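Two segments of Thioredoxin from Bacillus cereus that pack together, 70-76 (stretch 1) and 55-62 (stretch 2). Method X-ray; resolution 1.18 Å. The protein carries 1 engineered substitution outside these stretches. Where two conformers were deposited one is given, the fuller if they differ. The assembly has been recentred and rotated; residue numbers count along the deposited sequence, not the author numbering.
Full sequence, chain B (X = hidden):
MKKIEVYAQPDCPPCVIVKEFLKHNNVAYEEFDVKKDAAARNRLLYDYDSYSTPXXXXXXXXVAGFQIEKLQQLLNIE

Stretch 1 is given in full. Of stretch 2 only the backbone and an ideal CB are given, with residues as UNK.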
# COMPACT_ATOMS: atom_id res chain seq x y z
N LYS B 70 2.70 6.74 8.95
CA LYS B 70 3.68 7.83 9.17
C LYS B 70 3.82 8.62 7.88
O LYS B 70 3.87 9.84 7.90
CB LYS B 70 5.01 7.21 9.56
CG LYS B 70 6.10 8.19 9.77
CD LYS B 70 5.88 8.97 10.93
CE LYS B 70 7.13 9.71 11.40
NZ LYS B 70 6.80 10.57 12.53
N LEU B 71 3.84 7.98 6.72
CA LEU B 71 3.83 8.74 5.44
C LEU B 71 2.62 9.64 5.32
O LEU B 71 2.76 10.78 4.91
CB LEU B 71 3.88 7.76 4.30
CG LEU B 71 5.03 6.99 3.99
CD1 LEU B 71 4.66 6.41 2.51
CD2 LEU B 71 6.23 7.83 3.81
N GLN B 72 1.46 9.09 5.61
CA GLN B 72 0.26 9.86 5.50
C GLN B 72 0.37 11.10 6.35
O GLN B 72 -0.04 12.18 5.92
CB GLN B 72 -0.94 9.06 5.98
CG GLN B 72 -1.47 8.09 5.07
CD GLN B 72 -2.84 7.67 5.52
OE1 GLN B 72 -3.69 7.43 4.70
NE2 GLN B 72 -3.05 7.56 6.82
N GLN B 73 0.81 10.94 7.63
CA GLN B 73 0.93 12.06 8.53
C GLN B 73 1.88 13.11 8.00
O GLN B 73 1.54 14.26 7.92
CB GLN B 73 1.46 11.55 9.92
CG GLN B 73 0.51 10.79 10.83
CD GLN B 73 1.18 9.95 11.92
OE1 GLN B 73 2.35 10.15 12.45
NE2 GLN B 73 0.38 8.98 12.33
N LEU B 74 3.06 12.69 7.58
CA LEU B 74 4.07 13.67 7.12
C LEU B 74 3.71 14.36 5.82
O LEU B 74 4.15 15.44 5.55
CB LEU B 74 5.42 12.98 7.00
CG LEU B 74 6.07 12.57 8.30
CD1 LEU B 74 7.33 11.83 8.02
CD2 LEU B 74 6.29 13.73 9.32
N LEU B 75 2.89 13.72 4.99
CA LEU B 75 2.55 14.27 3.70
C LEU B 75 1.37 15.16 3.83
O LEU B 75 1.03 15.83 2.82
CB LEU B 75 2.31 13.19 2.70
CG LEU B 75 3.59 12.50 2.25
CD1 LEU B 75 3.27 11.18 1.53
CD2 LEU B 75 4.51 13.38 1.40
N ASN B 76 0.70 15.21 4.98
CA ASN B 76 -0.43 16.13 5.15
C ASN B 76 -1.51 15.87 4.14
O ASN B 76 -2.12 16.80 3.63
CB ASN B 76 -0.05 17.65 5.16
CG ASN B 76 0.92 17.90 6.26
OD1 ASN B 76 0.74 17.45 7.39
ND2 ASN B 76 1.96 18.67 5.93
N UNK B 55 12.39 3.66 1.21
CA UNK B 55 12.67 4.74 2.14
C UNK B 55 12.15 6.00 1.46
O UNK B 55 12.42 6.18 0.25
CB UNK B 55 14.16 4.84 2.49
N UNK B 56 11.42 6.84 2.18
CA UNK B 56 10.89 8.06 1.62
C UNK B 56 11.46 9.20 2.46
O UNK B 56 11.50 9.10 3.69
CB UNK B 56 9.36 8.06 1.61
N UNK B 57 11.87 10.30 1.79
CA UNK B 57 12.39 11.48 2.46
C UNK B 57 11.41 12.60 2.15
O UNK B 57 11.15 12.90 1.00
CB UNK B 57 13.81 11.82 2.01
N UNK B 58 10.84 13.22 3.22
CA UNK B 58 9.79 14.21 3.07
C UNK B 58 10.30 15.49 3.72
O UNK B 58 10.37 15.59 4.96
CB UNK B 58 8.47 13.74 3.69
N UNK B 59 10.68 16.48 2.90
CA UNK B 59 11.24 17.74 3.44
C UNK B 59 12.37 17.46 4.43
O UNK B 59 12.48 18.16 5.45
CB UNK B 59 10.15 18.56 4.12
N UNK B 60 13.19 16.47 4.12
CA UNK B 60 14.33 16.12 4.97
C UNK B 60 14.08 15.02 5.96
O UNK B 60 15.03 14.49 6.50
CB UNK B 60 14.79 17.36 5.74
N UNK B 61 12.82 14.69 6.23
CA UNK B 61 12.55 13.68 7.26
C UNK B 61 12.54 12.29 6.60
O UNK B 61 11.81 12.05 5.62
CB UNK B 61 11.22 13.96 7.97
N UNK B 62 13.33 11.39 7.17
CA UNK B 62 13.50 10.05 6.66
C UNK B 62 12.49 9.10 7.23
O UNK B 62 12.35 8.99 8.46
CB UNK B 62 14.91 9.54 6.95

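Strand 55-58 runs roughly parallel to helix 70-75, at 17° between their directions and 9.8 Å at closest approach. The helix offers three leucines along its near side: Leu 71, Leu 74 and Leu 75.

Position 55 has strand backbone angles, and its CA-to-CB bond points away from the helix. Nothing of stretch 1 lies within 5.5 Å of the ideal CB, so the helix does not restrict the choice. The residue is Thr 55, whose OG1 is hydrogen-bonded elsewhere in the structure.

Position 56 points toward the helix. Its ideal CB lies 3.8 Å from CD2 of Leu 71, and no polar side-chain atom of stretch 1 is near. A compact apolar side chain suits this place: alanine, valine or isoleucine, with the branched ones also favoured by the strand. The residue is Val 56, with chi1 t. Its CB packs against CD2 of Leu 71.

Position 57 points away again, as alternation in a strand requires. The helix gives no guidance; the extended backbone of the strand suits beta-branched residues, and the residue is Val 57.

Position 58 points toward the helix. Its ideal CB is 4.6 Å from both CB of Leu 74 and CD2 of Leu 75. CD2 of Leu 71 lies about one turn earlier, 6.3 Å from the ideal CB of position 58. This is an apolar hollow with room for a side chain longer than alanine. Leucine, isoleucine or methionine would suit; valine would reach less far. The residue is Ile 58, with chi1 m and chi2 t. Its CD1 enters the hollow, 3.8 Å from CB of Leu 74, 3.9 Å from CD2 of Leu 75 and 4.0 Å from CD2 of Leu 71. Of all residues in the two stretches, Ile 58 has the most surface covered by the other.

Position 59 begins the bend of a type I' turn. Asparagine, aspartate or glycine tolerates such angles. The residue is Asp 59, out of reach of the helix.

Position 60 has phi 95° and psi -17°. A CB would jam against the carbonyl O of the preceding residue, which calls for glycine. The residue is Gly 60.

Position 61 points toward the helix, with its ideal CB 4.4 Å from CD1 of Leu 74. Lys 70 offers a charge further off. A side chain with an aliphatic stem fits, and an acidic end would complement the lysine. The residue is Glu 61. Its CG lies 3.7 Å from CD1 of Leu 74. A water accepts from NZ of Lys 70 at 2.8 Å and donates a weak bond to OE2 of Glu 61 at 3.5 Å.

Position 62 points away, and many residues would serve; the residue is Val 62.

Stretch 2 (55-62) TVVIDGEV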
# COMPACT_ATOMS: atom_id res chain seq x y z
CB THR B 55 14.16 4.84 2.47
OG1 THR B 55 14.49 3.71 3.32
CG2 THR B 55 14.45 6.07 3.33
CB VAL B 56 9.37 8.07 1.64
CG1 VAL B 56 8.81 9.32 0.97
CG2 VAL B 56 8.82 6.84 0.91
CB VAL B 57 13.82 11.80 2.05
CG1 VAL B 57 14.31 12.96 2.89
CG2 VAL B 57 14.69 10.58 2.24
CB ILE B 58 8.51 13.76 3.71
CG1 ILE B 58 8.07 12.44 3.09
CG2 ILE B 58 7.42 14.86 3.58
CD1 ILE B 58 7.05 11.70 3.78
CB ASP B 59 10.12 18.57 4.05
CG ASP B 59 10.43 20.03 4.05
OD1 ASP B 59 11.31 20.50 3.28
OD2 ASP B 59 9.78 20.73 4.87
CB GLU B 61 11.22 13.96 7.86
CG GLU B 61 10.75 12.96 8.89
CD GLU B 61 11.10 13.33 10.24
OE1 GLU B 61 11.12 14.49 10.52
OE2 GLU B 61 11.16 12.40 11.06
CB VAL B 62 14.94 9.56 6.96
CG1 VAL B 62 15.09 8.12 6.44
CG2 VAL B 62 15.97 10.47 6.33
O HOH W 1 8.22 12.98 12.79
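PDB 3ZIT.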